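Local coordinates for protein putative tryptophan halogenase (Xanthomonas campestris pv. campestris, PDB 6Y1W) that is thought to act as a flavin-dependent halogenase, probably using bound reduced FAD and molecular oxygen to halogenate an aromatic substrate, at residues A86-G91 / R497-A502; A118-F123 / R134-Y139; R130-D135 / A469-F474; V392-H397 / I446-G451. All coordinates share one frame; numbering follows the deposited sequence.

Contact 1: residues A86-G91 / R497-A502; sequences ATFKVG and RRYCPA
Cys500, whose sulfur approaches the ring of Phe88 obliquely, is tied through its carbonyl O to Gln280 NE2, and the same amide nitrogen also donates to the carbonyl O of Ala86. One glutamine nitrogen thus bridges the two segments, whereas no hydrogen bond runs directly between them. What passes directly is apolar. Phe88 CZ meets the CD2-CE2 bond of Tyr499, with Phe88 CZ 3.8 Å from Tyr499 CE2 and equally far from Tyr499 CD2. These two tyrosine atoms arrive at the edge of the phenylalanine ring, near its plane, and the side chains cross at about a right angle. Tyr499 gets there because its CG is anti to the backbone N (chi1 -179°), which swings the ring off the last turn of helix 492-499 toward strand 87-89. In the next residue the chain leaves helical geometry, and Cys500 turns its thiol to the same phenylalanine: Cys500 SG is 4.4 Å from Phe88 CE2, a sulfur-aromatic contact. Phe151 stacks on the Phe88 ring, and Met81 of helix 77-83 touches both Phe88 and Cys500. Along the strand, Phe88 and Lys89, the latter predicted to be the active-site lysine, project to opposite sides. Across the direct interface the chemistry is thus that of carbon and sulfur: dispersion and a polarisable thiol hold the phenylalanine, while the tyrosine hydroxyl bonds to Glu77.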
loop_
_atom_site.group_PDB
_atom_site.type_symbol
_atom_site.label_atom_id
_atom_site.label_comp_id
_atom_site.label_asym_id
_atom_site.label_seq_id
_atom_site.Cartn_x
_atom_site.Cartn_y
_atom_site.Cartn_z
ATOM N N ALA A 86 -31.309 -2.969 -8.436
ATOM C CA ALA A 86 -30.013 -2.335 -8.682
ATOM C C ALA A 86 -29.680 -2.191 -10.160
ATOM O O ALA A 86 -30.126 -2.969 -11.003
ATOM C CB ALA A 86 -28.884 -3.119 -8.003
ATOM N N THR A 87 -28.854 -1.182 -10.473
ATOM C CA THR A 87 -28.290 -1.027 -11.810
ATOM C C THR A 87 -26.773 -0.948 -11.699
ATOM O O THR A 87 -26.214 -0.867 -10.602
ATOM C CB THR A 87 -28.830 0.238 -12.533
ATOM O OG1 THR A 87 -28.393 1.409 -11.829
ATOM C CG2 THR A 87 -30.409 0.243 -12.588
ATOM N N PHE A 88 -26.101 -0.942 -12.839
ATOM C CA PHE A 88 -24.649 -0.844 -12.821
ATOM C C PHE A 88 -24.178 0.606 -12.854
ATOM O O PHE A 88 -24.838 1.495 -13.413
ATOM C CB PHE A 88 -24.040 -1.621 -14.001
ATOM C CG PHE A 88 -24.225 -3.102 -13.884
ATOM C CD1 PHE A 88 -23.376 -3.861 -13.051
ATOM C CD2 PHE A 88 -25.250 -3.752 -14.552
ATOM C CE1 PHE A 88 -23.555 -5.232 -12.895
ATOM C CE2 PHE A 88 -25.429 -5.141 -14.389
ATOM C CZ PHE A 88 -24.586 -5.867 -13.567
ATOM N N LYS A 89 -22.995 0.824 -12.260
ATOM C CA LYS A 89 -22.380 2.144 -12.200
ATOM C C LYS A 89 -20.944 2.031 -12.654
ATOM O O LYS A 89 -20.216 1.183 -12.140
ATOM C CB LYS A 89 -22.411 2.674 -10.750
ATOM C CG LYS A 89 -21.661 4.002 -10.583
ATOM C CD LYS A 89 -21.596 4.381 -9.114
ATOM C CE LYS A 89 -20.656 5.608 -8.933
ATOM N NZ LYS A 89 -20.237 5.721 -7.462
ATOM N N VAL A 90 -20.530 2.890 -13.602
ATOM C CA VAL A 90 -19.129 2.926 -14.029
ATOM C C VAL A 90 -18.450 4.251 -13.719
ATOM O O VAL A 90 -17.258 4.401 -14.021
ATOM C CB VAL A 90 -18.974 2.589 -15.524
ATOM C CG1 VAL A 90 -19.443 1.166 -15.799
ATOM C CG2 VAL A 90 -19.765 3.597 -16.385
ATOM N N GLY A 91 -19.153 5.219 -13.129
ATOM C CA GLY A 91 -18.509 6.494 -12.853
ATOM C C GLY A 91 -19.519 7.512 -12.356
ATOM O O GLY A 91 -20.705 7.210 -12.169
ATOM N N ARG A 497 -32.029 -6.443 -18.269
ATOM C CA ARG A 497 -33.169 -7.317 -18.529
ATOM C C ARG A 497 -32.747 -8.780 -18.596
ATOM O O ARG A 497 -33.511 -9.668 -18.189
ATOM C CB ARG A 497 -33.832 -6.919 -19.836
ATOM C CG ARG A 497 -34.932 -5.892 -19.653
ATOM C CD ARG A 497 -35.794 -5.788 -20.904
ATOM N NE ARG A 497 -35.115 -5.064 -21.975
ATOM C CZ ARG A 497 -35.123 -3.740 -22.095
ATOM N NH1 ARG A 497 -35.774 -3.004 -21.197
ATOM N NH2 ARG A 497 -34.482 -3.158 -23.105
ATOM N N ARG A 498 -31.557 -9.054 -19.140
ATOM C CA ARG A 498 -31.093 -10.438 -19.252
ATOM C C ARG A 498 -30.376 -10.946 -18.009
ATOM O O ARG A 498 -30.405 -12.156 -17.735
ATOM C CB ARG A 498 -30.136 -10.596 -20.446
ATOM C CG ARG A 498 -30.644 -10.024 -21.751
ATOM C CD ARG A 498 -29.784 -10.472 -22.940
ATOM N NE ARG A 498 -28.383 -10.055 -22.833
ATOM C CZ ARG A 498 -27.754 -9.306 -23.739
ATOM N NH1 ARG A 498 -26.478 -8.974 -23.565
ATOM N NH2 ARG A 498 -28.400 -8.887 -24.824
ATOM N N TYR A 499 -29.740 -10.073 -17.231
ATOM C CA TYR A 499 -28.837 -10.529 -16.178
ATOM C C TYR A 499 -29.465 -10.485 -14.793
ATOM O O TYR A 499 -29.274 -11.406 -13.999
ATOM C CB TYR A 499 -27.569 -9.666 -16.183
ATOM C CG TYR A 499 -26.533 -10.056 -15.142
ATOM C CD1 TYR A 499 -25.759 -11.210 -15.287
ATOM C CD2 TYR A 499 -26.310 -9.242 -14.014
ATOM C CE1 TYR A 499 -24.815 -11.557 -14.326
ATOM C CE2 TYR A 499 -25.375 -9.565 -13.074
ATOM C CZ TYR A 499 -24.619 -10.719 -13.214
ATOM O OH TYR A 499 -23.673 -11.031 -12.278
ATOM N N CYS A 500 -30.222 -9.440 -14.493
ATOM C CA CYS A 500 -30.690 -9.274 -13.137
ATOM C C CYS A 500 -31.994 -8.502 -13.090
ATOM O O CYS A 500 -32.109 -7.566 -12.305
ATOM C CB CYS A 500 -29.593 -8.576 -12.308
ATOM S SG CYS A 500 -29.118 -6.952 -12.960
ATOM N N PRO A 501 -33.010 -8.875 -13.878
ATOM C CA PRO A 501 -34.258 -8.095 -13.887
ATOM C C PRO A 501 -34.979 -8.114 -12.544
ATOM O O PRO A 501 -35.196 -9.172 -11.925
ATOM C CB PRO A 501 -35.089 -8.770 -14.996
ATOM C CG PRO A 501 -34.561 -10.146 -15.067
ATOM C CD PRO A 501 -33.073 -10.015 -14.823
ATOM N N ALA A 502 -35.292 -6.900 -12.045
ATOM C CA ALA A 502 -36.069 -6.677 -10.840
ATOM C C ALA A 502 -37.524 -6.447 -11.227
ATOM O O ALA A 502 -37.798 -5.822 -12.251
ATOM C CB ALA A 502 -35.578 -5.448 -10.058
#

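Contact 2: residues A118-F123 / R134-Y139; sequences AGFQHF and RDFGDY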
loop_
_atom_site.group_PDB
_atom_site.type_symbol
_atom_site.label_atom_id
_atom_site.label_comp_id
_atom_site.label_asym_id
_atom_site.label_seq_id
_atom_site.Cartn_x
_atom_site.Cartn_y
_atom_site.Cartn_z
ATOM N N ALA A 118 6.533 6.233 -15.809
ATOM C CA ALA A 118 5.655 7.404 -15.878
ATOM C C ALA A 118 4.233 7.005 -16.243
ATOM O O ALA A 118 4.034 6.252 -17.208
ATOM C CB ALA A 118 6.160 8.395 -16.937
ATOM N N GLY A 119 3.268 7.551 -15.514
ATOM C CA GLY A 119 1.884 7.226 -15.806
ATOM C C GLY A 119 1.441 7.811 -17.138
ATOM O O GLY A 119 2.054 8.735 -17.683
ATOM N N PHE A 120 0.324 7.260 -17.648
ATOM C CA PHE A 120 -0.185 7.649 -18.973
ATOM C C PHE A 120 -0.340 9.158 -19.129
ATOM O O PHE A 120 -0.161 9.703 -20.229
ATOM C CB PHE A 120 -1.559 6.999 -19.220
ATOM C CG PHE A 120 -2.225 7.497 -20.500
ATOM C CD1 PHE A 120 -1.669 7.143 -21.707
ATOM C CD2 PHE A 120 -3.395 8.264 -20.459
ATOM C CE1 PHE A 120 -2.264 7.570 -22.921
ATOM C CE2 PHE A 120 -3.988 8.719 -21.663
ATOM C CZ PHE A 120 -3.391 8.370 -22.898
ATOM N N GLN A 121 -0.734 9.847 -18.062
ATOM C CA GLN A 121 -1.035 11.265 -18.180
ATOM C C GLN A 121 0.163 12.072 -18.652
ATOM O O GLN A 121 -0.036 13.150 -19.218
ATOM C CB GLN A 121 -1.592 11.833 -16.873
ATOM C CG GLN A 121 -0.572 12.103 -15.759
ATOM C CD GLN A 121 -0.207 10.867 -14.943
ATOM O OE1 GLN A 121 -0.419 9.724 -15.366
ATOM N NE2 GLN A 121 0.459 11.100 -13.795
ATOM N N HIS A 122 1.397 11.594 -18.411
ATOM C CA HIS A 122 2.571 12.329 -18.896
ATOM C C HIS A 122 2.656 12.288 -20.407
ATOM O O HIS A 122 2.948 13.314 -21.035
ATOM C CB HIS A 122 3.843 11.778 -18.245
ATOM C CG HIS A 122 3.855 12.008 -16.772
ATOM N ND1 HIS A 122 4.107 13.251 -16.235
ATOM C CD2 HIS A 122 3.526 11.201 -15.734
ATOM C CE1 HIS A 122 3.982 13.192 -14.923
ATOM N NE2 HIS A 122 3.627 11.958 -14.593
ATOM N N PHE A 123 2.341 11.137 -21.013
ATOM C CA PHE A 123 2.280 11.054 -22.470
ATOM C C PHE A 123 1.118 11.873 -22.997
ATOM O O PHE A 123 1.253 12.568 -24.015
ATOM C CB PHE A 123 2.183 9.594 -22.905
ATOM C CG PHE A 123 3.353 8.793 -22.429
ATOM C CD1 PHE A 123 4.537 8.787 -23.146
ATOM C CD2 PHE A 123 3.302 8.136 -21.201
ATOM C CE1 PHE A 123 5.653 8.102 -22.682
ATOM C CE2 PHE A 123 4.399 7.442 -20.726
ATOM C CZ PHE A 123 5.582 7.420 -21.453
ATOM N N ARG A 134 -6.621 13.880 -27.927
ATOM C CA ARG A 134 -8.062 14.033 -27.763
ATOM C C ARG A 134 -8.380 14.260 -26.292
ATOM O O ARG A 134 -7.486 14.281 -25.451
ATOM C CB ARG A 134 -8.780 12.819 -28.319
ATOM C CG ARG A 134 -8.403 12.631 -29.778
ATOM C CD ARG A 134 -9.114 11.510 -30.375
ATOM N NE ARG A 134 -10.517 11.520 -29.981
ATOM C CZ ARG A 134 -11.520 11.496 -30.849
ATOM N NH1 ARG A 134 -11.261 11.461 -32.155
ATOM N NH2 ARG A 134 -12.771 11.510 -30.413
ATOM N N ASP A 135 -9.654 14.503 -25.973
ATOM C CA ASP A 135 -10.043 14.620 -24.569
ATOM C C ASP A 135 -9.496 13.436 -23.773
ATOM O O ASP A 135 -9.534 12.293 -24.230
ATOM C CB ASP A 135 -11.568 14.665 -24.428
ATOM C CG ASP A 135 -12.013 15.005 -22.997
ATOM O OD1 ASP A 135 -12.052 16.206 -22.666
ATOM O OD2 ASP A 135 -12.300 14.084 -22.198
ATOM N N PHE A 136 -9.000 13.719 -22.561
ATOM C CA PHE A 136 -8.462 12.677 -21.694
ATOM C C PHE A 136 -9.432 11.516 -21.531
ATOM O O PHE A 136 -9.011 10.358 -21.459
ATOM C CB PHE A 136 -8.139 13.277 -20.315
ATOM C CG PHE A 136 -7.274 12.391 -19.444
ATOM C CD1 PHE A 136 -6.005 12.042 -19.852
ATOM C CD2 PHE A 136 -7.722 11.952 -18.195
ATOM C CE1 PHE A 136 -5.182 11.247 -19.066
ATOM C CE2 PHE A 136 -6.914 11.149 -17.398
ATOM C CZ PHE A 136 -5.647 10.785 -17.828
ATOM N N GLY A 137 -10.741 11.807 -21.480
ATOM C CA GLY A 137 -11.717 10.736 -21.258
ATOM C C GLY A 137 -11.811 9.735 -22.395
ATOM O O GLY A 137 -12.223 8.594 -22.172
ATOM N N ASP A 138 -11.412 10.126 -23.618
ATOM C CA ASP A 138 -11.475 9.219 -24.760
ATOM C C ASP A 138 -10.574 8.003 -24.623
ATOM O O ASP A 138 -10.717 7.056 -25.404
ATOM C CB ASP A 138 -11.071 9.934 -26.067
ATOM C CG ASP A 138 -12.148 10.908 -26.548
ATOM O OD1 ASP A 138 -13.182 11.022 -25.871
ATOM O OD2 ASP A 138 -11.962 11.598 -27.578
ATOM N N TYR A 139 -9.667 7.990 -23.655
ATOM C CA TYR A 139 -8.715 6.901 -23.497
ATOM C C TYR A 139 -9.071 5.955 -22.350
ATOM O O TYR A 139 -8.237 5.146 -21.962
ATOM C CB TYR A 139 -7.300 7.490 -23.327
ATOM C CG TYR A 139 -6.978 8.432 -24.478
ATOM C CD1 TYR A 139 -6.554 7.916 -25.713
ATOM C CD2 TYR A 139 -7.087 9.814 -24.331
ATOM C CE1 TYR A 139 -6.284 8.781 -26.780
ATOM C CE2 TYR A 139 -6.814 10.678 -25.414
ATOM C CZ TYR A 139 -6.400 10.136 -26.618
ATOM O OH TYR A 139 -6.145 10.952 -27.710
#
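Phe120 and Phe136 run past each other in opposite directions, each reaching across from its own backbone with CG anti to N (chi1 173° for Phe120 and -166° for Phe136). The extended torsion matters most for Phe136, whose CB is not aimed at the helix but whose ring end still arrives there: Phe136 CE1 comes within 3.7 Å of Phe120 CD2. The same carbon also lies 4.2 Å from Gln121 CA, so the ring end rests against the first turn of helix 120-129. Tyr139 differs, with CG beside its backbone N (chi1 -54°), and crosses Phe120 at about a right angle. Phe120 CE2 packs on Tyr139 CB at 3.9 Å, and Phe120 CZ stands over one face of the tyrosine ring, although the two rings are too oblique to be a stack or an edge-to-face pair. The phenol is fixed at its far end, where Tyr139 OH accepts from Arg134 N at 3.0 Å. Polar groups brace the same loop: Asp135 OD2 accepts from Gly137 N at 2.9 Å, an Asx turn, and Arg134 grips Asp138 OD2 side-on with both NE and NH2. The contact thus closes the loop between helices 120-129 and 141-148 back upon the start of the first. Phe474 and Ile478 of helix 468-486 touch Phe120, and Ile446 and Leu450 of helix 442-451 pack on Phe136.

Contact 3: residues R130-D135 / A469-F474; sequences RGVARD and AELSQF
Val132 approaches helix 468-486 just after Gly131, whose positive phi (68°) completes a Schellman motif at the end of helix 120-129, and the two backbones draw in until Val132 CA lies 5.9 Å from Ser472 CA. Val132 CB packs on Ser472 CB at 4.2 Å, the nearest approach of side chains across the contact. One valine branch extends the apolar patch: Val132 CG2 faces Leu471 CD2 at a loose 4.4 Å. Leu471 lies one residue earlier on the helix and presents a methyl to the valine, so that the valine covers two consecutive helical positions. The serine hydroxyl turns to a different task. With OG anti to its backbone N (chi1 -173°), Ser472 reaches a water that lies 3.0 Å from Ser472 OG. That water in turn donates to the valine carbonyl, with Val132 O 2.9 Å from it. A single solvent molecule therefore completes the polar link that the two segments do not make directly, and it gives the loop carbonyl a hydrogen-bond partner. Nearby, Arg130 forms a salt bridge with Asp468, at the start of the helix. The contact thus seats the turn following helix 120-129 against the first turns of helix 468-486, where Ala127 touches Val132, and Lys126 and Met466 touch Leu471.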
loop_
_atom_site.group_PDB
_atom_site.type_symbol
_atom_site.label_atom_id
_atom_site.label_comp_id
_atom_site.label_asym_id
_atom_site.label_seq_id
_atom_site.Cartn_x
_atom_site.Cartn_y
_atom_site.Cartn_z
ATOM N N ARG A 130 1.627 19.165 -27.894
ATOM C CA ARG A 130 1.913 19.031 -29.320
ATOM C C ARG A 130 0.656 19.042 -30.182
ATOM O O ARG A 130 0.766 18.884 -31.400
ATOM C CB ARG A 130 2.709 17.746 -29.602
ATOM C CG ARG A 130 4.075 17.662 -28.878
ATOM C CD ARG A 130 5.021 18.780 -29.334
ATOM N NE ARG A 130 5.337 18.611 -30.748
ATOM C CZ ARG A 130 6.191 19.360 -31.444
ATOM N NH1 ARG A 130 6.855 20.374 -30.879
ATOM N NH2 ARG A 130 6.375 19.078 -32.728
ATOM N N GLY A 131 -0.524 19.221 -29.589
ATOM C CA GLY A 131 -1.760 19.261 -30.351
ATOM C C GLY A 131 -2.169 17.947 -30.978
ATOM O O GLY A 131 -2.902 17.948 -31.968
ATOM N N VAL A 132 -1.744 16.811 -30.416
ATOM C CA VAL A 132 -2.155 15.522 -30.951
ATOM C C VAL A 132 -2.913 14.683 -29.907
ATOM O O VAL A 132 -2.996 13.488 -30.055
ATOM C CB VAL A 132 -0.966 14.738 -31.550
ATOM C CG1 VAL A 132 -0.303 15.546 -32.687
ATOM C CG2 VAL A 132 0.111 14.365 -30.496
ATOM N N ALA A 133 -3.529 15.327 -28.907
ATOM C CA ALA A 133 -4.309 14.629 -27.878
ATOM C C ALA A 133 -5.794 14.919 -28.070
ATOM O O ALA A 133 -6.182 16.068 -28.324
ATOM C CB ALA A 133 -3.911 15.083 -26.468
ATOM N N ARG A 134 -6.621 13.880 -27.927
ATOM C CA ARG A 134 -8.062 14.033 -27.763
ATOM C C ARG A 134 -8.380 14.260 -26.292
ATOM O O ARG A 134 -7.486 14.281 -25.451
ATOM C CB ARG A 134 -8.780 12.819 -28.319
ATOM C CG ARG A 134 -8.403 12.631 -29.778
ATOM C CD ARG A 134 -9.114 11.510 -30.375
ATOM N NE ARG A 134 -10.517 11.520 -29.981
ATOM C CZ ARG A 134 -11.520 11.496 -30.849
ATOM N NH1 ARG A 134 -11.261 11.461 -32.155
ATOM N NH2 ARG A 134 -12.771 11.510 -30.413
ATOM N N ASP A 135 -9.654 14.503 -25.973
ATOM C CA ASP A 135 -10.043 14.620 -24.569
ATOM C C ASP A 135 -9.496 13.436 -23.773
ATOM O O ASP A 135 -9.534 12.293 -24.230
ATOM C CB ASP A 135 -11.568 14.665 -24.428
ATOM C CG ASP A 135 -12.013 15.005 -22.997
ATOM O OD1 ASP A 135 -12.052 16.206 -22.666
ATOM O OD2 ASP A 135 -12.300 14.084 -22.198
ATOM N N ALA A 469 4.581 11.694 -34.505
ATOM C CA ALA A 469 3.928 10.551 -35.133
ATOM C C ALA A 469 3.869 9.366 -34.175
ATOM O O ALA A 469 2.841 8.677 -34.095
ATOM C CB ALA A 469 4.649 10.156 -36.438
ATOM N N GLU A 470 4.964 9.109 -33.451
ATOM C CA GLU A 470 4.978 8.011 -32.487
ATOM C C GLU A 470 3.986 8.261 -31.363
ATOM O O GLU A 470 3.254 7.354 -30.937
ATOM C CB GLU A 470 6.388 7.830 -31.921
ATOM C CG GLU A 470 6.494 6.590 -31.036
ATOM C CD GLU A 470 7.851 6.449 -30.340
ATOM O OE1 GLU A 470 8.748 7.310 -30.540
ATOM O OE2 GLU A 470 8.007 5.464 -29.588
ATOM N N LEU A 471 3.922 9.498 -30.894
ATOM C CA LEU A 471 3.025 9.839 -29.808
ATOM C C LEU A 471 1.573 9.720 -30.239
ATOM O O LEU A 471 0.742 9.178 -29.502
ATOM C CB LEU A 471 3.371 11.250 -29.343
ATOM C CG LEU A 471 2.779 11.881 -28.104
ATOM C CD1 LEU A 471 3.001 11.001 -26.882
ATOM C CD2 LEU A 471 3.461 13.222 -27.961
ATOM N N SER A 472 1.256 10.215 -31.439
ATOM C CA SER A 472 -0.102 10.105 -31.958
ATOM C C SER A 472 -0.482 8.652 -32.206
ATOM O O SER A 472 -1.638 8.256 -31.980
ATOM C CB SER A 472 -0.231 10.935 -33.241
ATOM O OG SER A 472 -1.582 10.948 -33.641
ATOM N N GLN A 473 0.469 7.840 -32.671
ATOM C CA GLN A 473 0.204 6.428 -32.909
ATOM C C GLN A 473 -0.070 5.703 -31.597
ATOM O O GLN A 473 -0.939 4.824 -31.534
ATOM C CB GLN A 473 1.399 5.793 -33.616
ATOM C CG GLN A 473 1.326 4.294 -33.759
ATOM C CD GLN A 473 2.610 3.718 -34.346
ATOM O OE1 GLN A 473 3.696 3.883 -33.780
ATOM N NE2 GLN A 473 2.491 3.048 -35.490
ATOM N N PHE A 474 0.669 6.067 -30.551
ATOM C CA PHE A 474 0.461 5.500 -29.226
ATOM C C PHE A 474 -0.949 5.816 -28.728
ATOM O O PHE A 474 -1.694 4.918 -28.326
ATOM C CB PHE A 474 1.528 6.061 -28.280
ATOM C CG PHE A 474 1.343 5.682 -26.812
ATOM C CD1 PHE A 474 1.281 4.345 -26.411
ATOM C CD2 PHE A 474 1.254 6.671 -25.844
ATOM C CE1 PHE A 474 1.115 4.005 -25.044
ATOM C CE2 PHE A 474 1.088 6.337 -24.495
ATOM C CZ PHE A 474 1.011 4.996 -24.100
HETATM O O HOH W 1 -3.569 11.050 -31.416
#

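Contact 4: residues V392-H397 / I446-G451; sequences VILHYH and IQVMLG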
loop_
_atom_site.group_PDB
_atom_site.type_symbol
_atom_site.label_atom_id
_atom_site.label_comp_id
_atom_site.label_asym_id
_atom_site.label_seq_id
_atom_site.Cartn_x
_atom_site.Cartn_y
_atom_site.Cartn_z
ATOM N N VAL A 392 -12.619 14.546 -0.931
ATOM C CA VAL A 392 -13.870 15.290 -0.941
ATOM C C VAL A 392 -13.578 16.782 -0.932
ATOM O O VAL A 392 -14.160 17.546 -1.714
ATOM C CB VAL A 392 -14.738 14.851 0.248
ATOM C CG1 VAL A 392 -15.987 15.769 0.424
ATOM C CG2 VAL A 392 -15.133 13.358 0.094
ATOM N N ILE A 393 -12.612 17.206 -0.101
ATOM C CA ILE A 393 -12.228 18.624 -0.083
ATOM C C ILE A 393 -11.732 19.075 -1.441
ATOM O O ILE A 393 -12.053 20.190 -1.905
ATOM C CB ILE A 393 -11.160 18.869 0.990
ATOM C CG1 ILE A 393 -11.755 18.645 2.373
ATOM C CG2 ILE A 393 -10.683 20.330 0.933
ATOM C CD1 ILE A 393 -10.698 18.562 3.486
ATOM N N LEU A 394 -10.965 18.214 -2.119
ATOM C CA LEU A 394 -10.474 18.537 -3.448
ATOM C C LEU A 394 -11.593 18.980 -4.391
ATOM O O LEU A 394 -11.423 19.932 -5.165
ATOM C CB LEU A 394 -9.755 17.310 -4.002
ATOM C CG LEU A 394 -9.404 17.366 -5.468
ATOM C CD1 LEU A 394 -8.393 18.492 -5.801
ATOM C CD2 LEU A 394 -8.840 16.027 -5.895
ATOM N N HIS A 395 -12.756 18.324 -4.318
ATOM C CA HIS A 395 -13.845 18.674 -5.236
ATOM C C HIS A 395 -14.307 20.120 -5.061
ATOM O O HIS A 395 -14.700 20.758 -6.043
ATOM C CB HIS A 395 -15.016 17.716 -5.025
ATOM C CG HIS A 395 -14.916 16.459 -5.838
ATOM N ND1 HIS A 395 -14.884 16.483 -7.222
ATOM C CD2 HIS A 395 -14.839 15.152 -5.472
ATOM C CE1 HIS A 395 -14.803 15.238 -7.677
ATOM N NE2 HIS A 395 -14.785 14.412 -6.640
ATOM N N TYR A 396 -14.292 20.633 -3.830
ATOM C CA TYR A 396 -14.741 21.995 -3.565
ATOM C C TYR A 396 -13.631 23.011 -3.779
ATOM O O TYR A 396 -13.919 24.145 -4.192
ATOM C CB TYR A 396 -15.263 22.117 -2.127
ATOM C CG TYR A 396 -16.619 21.483 -1.958
ATOM C CD1 TYR A 396 -17.757 22.144 -2.377
ATOM C CD2 TYR A 396 -16.765 20.220 -1.362
ATOM C CE1 TYR A 396 -19.025 21.596 -2.217
ATOM C CE2 TYR A 396 -18.046 19.662 -1.218
ATOM C CZ TYR A 396 -19.158 20.367 -1.637
ATOM O OH TYR A 396 -20.429 19.873 -1.496
ATOM N N HIS A 397 -12.377 22.641 -3.495
ATOM C CA HIS A 397 -11.277 23.609 -3.517
ATOM C C HIS A 397 -10.716 23.824 -4.907
ATOM O O HIS A 397 -10.286 24.942 -5.227
ATOM C CB HIS A 397 -10.144 23.146 -2.586
ATOM C CG HIS A 397 -9.096 24.198 -2.322
ATOM N ND1 HIS A 397 -9.407 25.412 -1.744
ATOM C CD2 HIS A 397 -7.750 24.191 -2.504
ATOM C CE1 HIS A 397 -8.287 26.112 -1.577
ATOM N NE2 HIS A 397 -7.270 25.400 -2.031
ATOM N N ILE A 446 -5.919 11.887 -10.950
ATOM C CA ILE A 446 -5.657 12.505 -12.251
ATOM C C ILE A 446 -6.952 12.994 -12.880
ATOM O O ILE A 446 -7.056 14.148 -13.292
ATOM C CB ILE A 446 -4.942 11.527 -13.203
ATOM C CG1 ILE A 446 -3.611 11.058 -12.627
ATOM C CG2 ILE A 446 -4.780 12.141 -14.605
ATOM C CD1 ILE A 446 -3.080 9.823 -13.356
ATOM N N GLN A 447 -7.972 12.132 -12.949
ATOM C CA GLN A 447 -9.207 12.557 -13.611
ATOM C C GLN A 447 -9.832 13.759 -12.907
ATOM O O GLN A 447 -10.321 14.694 -13.561
ATOM C CB GLN A 447 -10.216 11.410 -13.687
ATOM C CG GLN A 447 -9.847 10.295 -14.675
ATOM C CD GLN A 447 -11.035 9.336 -14.840
ATOM O OE1 GLN A 447 -11.970 9.405 -14.094
ATOM N NE2 GLN A 447 -10.971 8.452 -15.826
ATOM N N VAL A 448 -9.860 13.748 -11.575
ATOM C CA VAL A 448 -10.513 14.850 -10.880
ATOM C C VAL A 448 -9.670 16.124 -10.945
ATOM O O VAL A 448 -10.215 17.220 -11.141
ATOM C CB VAL A 448 -10.829 14.433 -9.438
ATOM C CG1 VAL A 448 -11.323 15.596 -8.644
ATOM C CG2 VAL A 448 -11.918 13.330 -9.515
ATOM N N MET A 449 -8.345 16.027 -10.758
ATOM C CA MET A 449 -7.568 17.274 -10.823
ATOM C C MET A 449 -7.541 17.847 -12.239
ATOM O O MET A 449 -7.723 19.061 -12.414
ATOM C CB MET A 449 -6.157 17.083 -10.273
ATOM C CG MET A 449 -6.241 16.925 -8.766
ATOM S SD MET A 449 -4.617 17.061 -7.947
ATOM C CE MET A 449 -3.916 15.473 -8.355
ATOM N N LEU A 450 -7.369 17.007 -13.275
ATOM C CA LEU A 450 -7.441 17.556 -14.630
ATOM C C LEU A 450 -8.841 18.086 -14.913
ATOM O O LEU A 450 -9.005 19.170 -15.513
ATOM C CB LEU A 450 -7.102 16.476 -15.655
ATOM C CG LEU A 450 -5.657 16.163 -15.967
ATOM C CD1 LEU A 450 -5.628 14.998 -16.974
ATOM C CD2 LEU A 450 -4.978 17.413 -16.543
ATOM N N GLY A 451 -9.863 17.316 -14.516
ATOM C CA GLY A 451 -11.238 17.714 -14.794
ATOM C C GLY A 451 -11.651 19.018 -14.148
ATOM O O GLY A 451 -12.470 19.764 -14.704
#
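Leu394 and Val448 supply the first kind of interaction, aliphatic packing between two helical segments that run nearly parallel, their axes 15° apart in direction and 10.3 Å apart at closest approach. The side chains slide past each other in opposite senses, and Leu394 CD2 settles 3.7 Å from Val448 CG1. Met449 approaches the same leucine crosswise: Met449 CG is 4.0 Å from both Leu394 CD1 and Leu394 CD2, so both leucine methyls touch one methylene. The second kind involves the heteroaromatic ring. Val448 CG1, anti to its backbone N (chi1 172°), projects into the angle between Leu394 and His395 and comes 3.6 Å from His395 CE1. The other branch takes part as well, with Val448 CG2 3.9 Å from His395 CE1, so both valine methyls meet the same ring carbon while the imidazole crosses the valine at about a right angle. Phe94 stacks on this ring. Polar interactions form the third group, and they lead away from the helix pair: His395 NE2 bonds to Glu347, predicted to bind tryptophan, and ND1 to Gln452. Carbon is accordingly what the histidine offers to Val448, and its two nitrogens are engaged with other partners. Bonded at both nitrogens and wedged by valine, the imidazole should have little freedom to rotate, so that His395, as a second-shell residue, would help to position Glu347.

How the contacts relate
The four contacts range from a local loop closure to a link across most of the chain. Contact 1 spans the other three along the sequence, and contact 4, which follows contact 2, also falls between the two segments of contact 3. Contacts 2 and 3 have centres about 10 Å apart, share Arg134 and Asp135 and are joined by Phe123 against Leu471 and Phe474. Contact 2 also touches contact 4, through Phe136 on Ile446 and Leu450, so packing runs continuously from peripheral helix 468-486 inward to helix 442-451. Contact 1, its centre about 28 Å from that of contact 4, carries Lys89 on its strand segment, while His395 of contact 4 bonds to Glu347, both predicted site residues.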